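Local structure of actinorhodin polyketide putative beta-ketoacyl synthase 2 (Streptomyces coelicolor A3, 1TQY) at residues H67-L72 with S153-M158; D174-A179 with A240-E245; R81-A86 with A146-Q151. The protein acts as the chain length factor of actinorhodin biosynthesis, a ketosynthase-like protein that probably helps set the length of the polyketide chain. One frame throughout, in Å; residues are numbered along the deposited sequence.

Contact 1. Residues H67-L72 with S153-M158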
# COMPACT_ATOMS: atom_id res chain seq x y z
N HIS B 67 3.24 -26.24 6.69
CA HIS B 67 2.29 -25.62 5.76
C HIS B 67 2.94 -24.93 4.56
O HIS B 67 2.34 -24.83 3.50
CB HIS B 67 1.45 -24.61 6.53
CG HIS B 67 0.59 -25.22 7.60
ND1 HIS B 67 -0.72 -25.57 7.38
CD2 HIS B 67 0.86 -25.52 8.89
CE1 HIS B 67 -1.23 -26.06 8.50
NE2 HIS B 67 -0.30 -26.04 9.43
N ILE B 68 4.18 -24.48 4.75
CA ILE B 68 4.93 -23.78 3.72
C ILE B 68 6.10 -24.62 3.17
O ILE B 68 6.81 -25.30 3.92
CB ILE B 68 5.50 -22.46 4.32
CG1 ILE B 68 4.35 -21.54 4.77
CG2 ILE B 68 6.42 -21.78 3.32
CD1 ILE B 68 3.37 -21.16 3.66
N PRO B 69 6.31 -24.57 1.84
CA PRO B 69 7.39 -25.31 1.15
C PRO B 69 8.76 -24.91 1.69
O PRO B 69 9.05 -23.73 1.85
CB PRO B 69 7.21 -24.89 -0.31
CG PRO B 69 5.74 -24.64 -0.42
CD PRO B 69 5.43 -23.90 0.87
N GLY B 70 9.62 -25.90 1.96
CA GLY B 70 10.94 -25.60 2.49
C GLY B 70 11.69 -24.49 1.77
O GLY B 70 12.55 -23.84 2.34
N ARG B 71 11.36 -24.28 0.50
CA ARG B 71 12.02 -23.26 -0.29
C ARG B 71 11.67 -21.84 0.17
O ARG B 71 12.53 -20.95 0.18
CB ARG B 71 11.62 -23.43 -1.75
CG ARG B 71 12.39 -22.58 -2.72
CD ARG B 71 11.93 -22.93 -4.11
NE ARG B 71 10.50 -22.67 -4.26
CZ ARG B 71 9.96 -21.45 -4.24
NH1 ARG B 71 10.74 -20.39 -4.08
NH2 ARG B 71 8.65 -21.30 -4.40
N LEU B 72 10.42 -21.64 0.56
CA LEU B 72 9.94 -20.33 0.99
C LEU B 72 10.21 -19.98 2.47
O LEU B 72 10.14 -18.81 2.84
CB LEU B 72 8.44 -20.20 0.69
CG LEU B 72 8.04 -20.18 -0.79
CD1 LEU B 72 6.53 -20.19 -0.92
CD2 LEU B 72 8.61 -18.93 -1.45
N SER B 153 0.93 -14.01 -5.43
CA SER B 153 0.91 -13.94 -6.89
C SER B 153 1.78 -15.03 -7.54
O SER B 153 1.33 -15.78 -8.40
CB SER B 153 1.39 -12.56 -7.34
OG SER B 153 1.85 -12.58 -8.68
N ILE B 154 3.04 -15.08 -7.11
CA ILE B 154 4.01 -16.04 -7.62
C ILE B 154 3.63 -17.48 -7.34
O ILE B 154 3.77 -18.35 -8.20
CB ILE B 154 5.40 -15.77 -7.01
CG1 ILE B 154 5.90 -14.40 -7.45
CG2 ILE B 154 6.38 -16.86 -7.42
CD1 ILE B 154 7.18 -14.01 -6.81
N ARG B 155 3.16 -17.75 -6.13
CA ARG B 155 2.81 -19.10 -5.77
C ARG B 155 1.63 -19.67 -6.53
O ARG B 155 1.53 -20.88 -6.72
CB ARG B 155 2.53 -19.22 -4.27
CG ARG B 155 2.73 -20.64 -3.78
CD ARG B 155 1.99 -20.89 -2.50
NE ARG B 155 2.27 -22.21 -1.95
CZ ARG B 155 1.69 -22.68 -0.85
NH1 ARG B 155 0.79 -21.93 -0.21
NH2 ARG B 155 1.99 -23.88 -0.39
N HIS B 156 0.71 -18.82 -6.98
CA HIS B 156 -0.44 -19.33 -7.69
C HIS B 156 -0.48 -18.97 -9.17
O HIS B 156 -1.42 -19.31 -9.88
CB HIS B 156 -1.71 -18.89 -6.97
CG HIS B 156 -1.75 -19.32 -5.54
ND1 HIS B 156 -1.98 -20.63 -5.16
CD2 HIS B 156 -1.49 -18.65 -4.39
CE1 HIS B 156 -1.85 -20.74 -3.85
NE2 HIS B 156 -1.55 -19.55 -3.36
N GLY B 157 0.57 -18.29 -9.62
CA GLY B 157 0.65 -17.90 -11.02
C GLY B 157 -0.44 -16.93 -11.42
O GLY B 157 -1.02 -17.02 -12.50
N MET B 158 -0.71 -15.97 -10.53
CA MET B 158 -1.73 -14.96 -10.80
C MET B 158 -1.04 -13.74 -11.38
O MET B 158 -0.15 -13.18 -10.75
CB MET B 158 -2.47 -14.62 -9.50
CG MET B 158 -3.21 -15.83 -8.96
SD MET B 158 -4.24 -15.50 -7.53
CE MET B 158 -4.83 -17.19 -7.18

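Contact 2. Residues D174-A179 with A240-E245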
# COMPACT_ATOMS: atom_id res chain seq x y z
N ASP B 174 -10.31 -1.83 3.09
CA ASP B 174 -10.00 -1.08 1.88
C ASP B 174 -9.49 -2.01 0.78
O ASP B 174 -9.82 -1.82 -0.39
CB ASP B 174 -8.96 -0.01 2.18
CG ASP B 174 -9.52 1.16 2.98
OD1 ASP B 174 -8.72 1.98 3.49
OD2 ASP B 174 -10.76 1.27 3.09
N ALA B 175 -8.70 -3.01 1.16
CA ALA B 175 -8.15 -3.97 0.19
C ALA B 175 -9.30 -4.70 -0.49
O ALA B 175 -9.31 -4.86 -1.72
CB ALA B 175 -7.22 -4.97 0.90
N LEU B 176 -10.25 -5.16 0.31
CA LEU B 176 -11.42 -5.89 -0.16
C LEU B 176 -12.24 -5.01 -1.10
O LEU B 176 -12.75 -5.48 -2.13
CB LEU B 176 -12.28 -6.32 1.03
CG LEU B 176 -12.17 -7.77 1.50
CD1 LEU B 176 -10.80 -8.35 1.19
CD2 LEU B 176 -12.46 -7.83 2.99
N GLY B 177 -12.37 -3.74 -0.75
CA GLY B 177 -13.11 -2.83 -1.60
C GLY B 177 -12.33 -2.60 -2.88
O GLY B 177 -12.90 -2.43 -3.97
N HIS B 178 -11.00 -2.60 -2.77
CA HIS B 178 -10.13 -2.39 -3.93
C HIS B 178 -10.26 -3.57 -4.89
O HIS B 178 -10.22 -3.41 -6.12
CB HIS B 178 -8.67 -2.24 -3.46
CG HIS B 178 -7.72 -1.84 -4.55
ND1 HIS B 178 -7.00 -0.66 -4.52
CD2 HIS B 178 -7.33 -2.49 -5.68
CE1 HIS B 178 -6.21 -0.60 -5.58
NE2 HIS B 178 -6.39 -1.70 -6.30
N ALA B 179 -10.43 -4.76 -4.33
CA ALA B 179 -10.60 -5.95 -5.13
C ALA B 179 -11.92 -5.85 -5.89
O ALA B 179 -11.99 -6.14 -7.09
CB ALA B 179 -10.61 -7.19 -4.25
N ALA B 240 -7.11 -13.02 7.52
CA ALA B 240 -7.84 -13.86 6.59
C ALA B 240 -7.59 -13.45 5.16
O ALA B 240 -7.22 -12.32 4.87
CB ALA B 240 -9.33 -13.79 6.89
N ILE B 241 -7.79 -14.40 4.26
CA ILE B 241 -7.64 -14.13 2.85
C ILE B 241 -8.91 -14.71 2.26
O ILE B 241 -9.38 -15.77 2.70
CB ILE B 241 -6.41 -14.86 2.27
CG1 ILE B 241 -5.12 -14.26 2.85
CG2 ILE B 241 -6.42 -14.77 0.76
CD1 ILE B 241 -4.84 -12.81 2.44
N LEU B 242 -9.51 -14.02 1.31
CA LEU B 242 -10.72 -14.55 0.70
C LEU B 242 -10.67 -14.42 -0.80
O LEU B 242 -9.93 -13.60 -1.34
CB LEU B 242 -11.98 -13.88 1.25
CG LEU B 242 -11.99 -12.58 2.06
CD1 LEU B 242 -13.45 -12.25 2.38
CD2 LEU B 242 -11.19 -12.73 3.37
N VAL B 243 -11.45 -15.25 -1.47
CA VAL B 243 -11.50 -15.26 -2.92
C VAL B 243 -12.78 -14.57 -3.36
O VAL B 243 -13.88 -15.00 -3.02
CB VAL B 243 -11.47 -16.72 -3.45
CG1 VAL B 243 -11.63 -16.74 -4.95
CG2 VAL B 243 -10.15 -17.37 -3.04
N LEU B 244 -12.64 -13.48 -4.09
CA LEU B 244 -13.79 -12.77 -4.58
C LEU B 244 -13.79 -12.95 -6.08
O LEU B 244 -12.73 -13.04 -6.70
CB LEU B 244 -13.71 -11.28 -4.26
CG LEU B 244 -13.18 -10.80 -2.92
CD1 LEU B 244 -13.68 -9.39 -2.70
CD2 LEU B 244 -13.63 -11.71 -1.79
N GLU B 245 -14.98 -13.02 -6.67
CA GLU B 245 -15.07 -13.15 -8.10
C GLU B 245 -16.41 -12.75 -8.67
O GLU B 245 -17.41 -12.67 -7.96
CB GLU B 245 -14.69 -14.57 -8.53
CG GLU B 245 -15.45 -15.70 -7.88
CD GLU B 245 -14.79 -17.06 -8.12
OE1 GLU B 245 -14.41 -17.36 -9.28
OE2 GLU B 245 -14.67 -17.85 -7.16

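Contact 3. Residues R81-A86 with A146-Q151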
# COMPACT_ATOMS: atom_id res chain seq x y z
N ARG B 81 4.00 -16.20 5.93
CA ARG B 81 3.72 -17.63 5.95
C ARG B 81 2.26 -17.87 6.28
O ARG B 81 1.62 -18.77 5.73
CB ARG B 81 4.62 -18.33 6.97
CG ARG B 81 6.08 -18.17 6.64
CD ARG B 81 6.90 -18.72 7.77
NE ARG B 81 8.34 -18.67 7.52
CZ ARG B 81 9.24 -19.12 8.39
NH1 ARG B 81 8.83 -19.64 9.55
NH2 ARG B 81 10.53 -19.05 8.12
N LEU B 82 1.74 -17.06 7.19
CA LEU B 82 0.34 -17.16 7.57
C LEU B 82 -0.55 -16.76 6.39
O LEU B 82 -1.55 -17.42 6.11
CB LEU B 82 0.08 -16.26 8.78
CG LEU B 82 0.72 -16.78 10.07
CD1 LEU B 82 0.89 -15.66 11.08
CD2 LEU B 82 -0.12 -17.90 10.62
N ALA B 83 -0.16 -15.70 5.69
CA ALA B 83 -0.91 -15.21 4.54
C ALA B 83 -0.93 -16.24 3.40
O ALA B 83 -1.95 -16.41 2.74
CB ALA B 83 -0.31 -13.90 4.04
N LEU B 84 0.20 -16.90 3.17
CA LEU B 84 0.27 -17.91 2.11
C LEU B 84 -0.59 -19.11 2.50
O LEU B 84 -1.25 -19.69 1.65
CB LEU B 84 1.73 -18.36 1.90
CG LEU B 84 2.72 -17.38 1.24
CD1 LEU B 84 4.14 -17.89 1.41
CD2 LEU B 84 2.38 -17.24 -0.24
N THR B 85 -0.60 -19.46 3.78
CA THR B 85 -1.39 -20.59 4.24
C THR B 85 -2.85 -20.26 4.08
O THR B 85 -3.65 -21.07 3.60
CB THR B 85 -1.10 -20.89 5.71
OG1 THR B 85 0.30 -21.14 5.87
CG2 THR B 85 -1.90 -22.10 6.17
N ALA B 86 -3.20 -19.04 4.50
CA ALA B 86 -4.56 -18.54 4.40
C ALA B 86 -4.98 -18.52 2.94
O ALA B 86 -6.04 -19.05 2.59
CB ALA B 86 -4.62 -17.13 4.98
N ALA B 146 4.51 -4.71 0.17
CA ALA B 146 3.92 -5.48 -0.92
C ALA B 146 4.20 -6.98 -0.84
O ALA B 146 3.56 -7.75 -1.55
CB ALA B 146 4.45 -4.95 -2.25
N VAL B 147 5.10 -7.39 0.04
CA VAL B 147 5.49 -8.80 0.13
C VAL B 147 4.40 -9.86 -0.02
O VAL B 147 4.52 -10.75 -0.86
CB VAL B 147 6.34 -9.11 1.43
CG1 VAL B 147 5.50 -8.89 2.70
CG2 VAL B 147 6.86 -10.53 1.37
N ASN B 148 3.33 -9.77 0.75
CA ASN B 148 2.28 -10.78 0.65
C ASN B 148 1.52 -10.83 -0.67
O ASN B 148 0.99 -11.88 -1.05
CB ASN B 148 1.33 -10.66 1.83
CG ASN B 148 2.06 -10.74 3.14
OD1 ASN B 148 3.03 -11.50 3.26
ND2 ASN B 148 1.63 -9.96 4.12
N THR B 149 1.46 -9.71 -1.37
CA THR B 149 0.77 -9.73 -2.66
C THR B 149 1.68 -10.45 -3.66
O THR B 149 1.24 -11.37 -4.36
CB THR B 149 0.45 -8.31 -3.15
OG1 THR B 149 -0.62 -7.76 -2.36
CG2 THR B 149 0.01 -8.33 -4.60
N GLY B 150 2.94 -10.05 -3.70
CA GLY B 150 3.89 -10.68 -4.60
C GLY B 150 4.11 -12.16 -4.37
O GLY B 150 4.26 -12.92 -5.33
N GLN B 151 4.13 -12.60 -3.12
CA GLN B 151 4.33 -14.02 -2.82
C GLN B 151 3.09 -14.83 -3.17
O GLN B 151 3.20 -15.95 -3.68
CB GLN B 151 4.69 -14.23 -1.34
CG GLN B 151 6.08 -13.73 -0.93
CD GLN B 151 7.23 -14.60 -1.46
OE1 GLN B 151 8.38 -14.44 -1.04
NE2 GLN B 151 6.92 -15.51 -2.38

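Contact 1. Residues H67-L72 with S153-M158
The C-terminal part of helix 147-156 meets the loop between helices 64-67 and 78-93 through Arg155 and Pro69. The Arg155 side chain starts with CG anti to the backbone N (chi1 -157°) and runs extended from CG to NE. Only the guanidinium therefore meets the loop. Its NH2 lies 3.7 Å from CD of Pro69, and the neighbouring ring carbon CG is almost as near. The two side chains approach from opposite directions. NH2 also comes within 4.0 Å of O of His67, too far for a hydrogen bond. Arg71 stands nearby, with its NH2 6.9 Å from NE of Arg155. These like charges are close but not in contact, and any repulsion is probably weak.

Each segment also has bonds of its own. Leu72 N bonds to Pro69 O at 2.8 Å and closes a turn. The bonds near Gly157, which has positive phi, resemble a Schellman motif. Met158 N bonds to Ser153 O at 3.0 Å, and the inner bond from Gly157 N to Ile154 O is weak. Ser153 OG adds a bond to Met158 O at 2.9 Å. On the inner side, Met158 rests on Met106 and Val108 of strand 106-111.

The chemistry is that of a light surface contact. A charged group lies against a proline ring, and the nearby carbonyl probably gives it only a mild electrostatic pull.

Contact 2. Residues D174-A179 with A240-E245
Leu244 turns CG beside its backbone N and anti to its carbonyl carbon (chi1 -40°), which carries CD1 to the helix segment 174-179. There CD1 touches two residues one helical turn apart. It lies 4.1 Å from CB of Ala179 and 4.1 Å from O of Leu176. Leu242, two residues back on the same face of the strand, has CG nearly eclipsing its backbone N (chi1 15°). Its CG sits 4.5 Å from CD1 of Leu176. The Leu176 torsions are also far from staggered, so these two leucines may be somewhat strained, or less certain in detail than Leu244.

The contact is apolar and buried. Ala179 keeps its side of the helix low, and the CA atoms of Ala179 and Leu244 are 7.5 Å apart. The short helix and strand axes run 27° from parallel, with a closest approach of 10.0 Å. Val350 of helix 345-359 packs on both Leu176 and Leu242, and Ile13 of strand 11-20 touches Leu242 and Leu244. Ile241 and Val243 alternate to the other face of the strand and pack on helix 78-93.

Strand 238-246 thus has helices on both faces. Helices 171-185 and 345-359 pack against one, and helix 78-93 against the other. This is the layered core of the thiolase fold, in which a pair of buried helices is sandwiched between two sheets.

Contact 3. Residues R81-A86 with A146-Q151
Asn148 and Gln151, one turn apart, make the contact of 146-151 with helix segment 81-86. Just before them, Ala146 O accepts bonds from Thr149 N and Gly150 N as the helix begins. Val147 turns to Thr80 instead.

The Ala83 methyl sits over the face of the Asn148 amide. Asn148 CG is 4.1 Å from CB of Ala83, with OD1 of Asn148 almost as close. That oxygen is hydrogen-bonded to Thr80 OG1, one turn back from Leu84, which helps fix the rotation of the amide. With only a methyl on Ala83, the CA atoms of Ala83 and Asn148 come within 6.7 Å of each other.

Thr149 faces another way and bonds through OG1 to Thr110 OG1 and Ser163 O.

Gln151 meets Leu84 with its first carbon and its backbone. Leu84 CD2 lies 4.0 Å from Gln151 CB and 3.8 Å from Gln151 O. The Gln151 chain bends at chi2 (-73°), and its OE1 bonds to Gln75 NE2. The buried polar ends of Asn148 and Gln151 are thus tied to Thr80 in the first turn of helix 78-93 and to Gln75 before it.

Thr149 and Gln151 also pack on side chains of another subunit. Helix 147-156 therefore packs between helix 78-93 and the neighbouring subunit, in the N-terminal half of the ketosynthase (thiolase) fold.

Contacts 1 and 3 share helix 147-156, and their centres are 9 Å apart. Arg155 NH1 lies 3.6 Å from Leu84 O, and Ile68 CD1 lies 3.7 Å from Leu84 CB, so Leu84 belongs to the packing of both. Contacts 2 and 3 have centres 14 Å apart and meet through helix 78-93, where Ile241 CG1 comes 3.6 Å from Ala86 CB. Contacts 1 and 2 do not touch; their centres are 19 Å apart. The series runs from the surface at contact 1 inward to contact 2. The sodium ion, bound at Pro21 and Gln58, is about 14 Å from the His67 side chain.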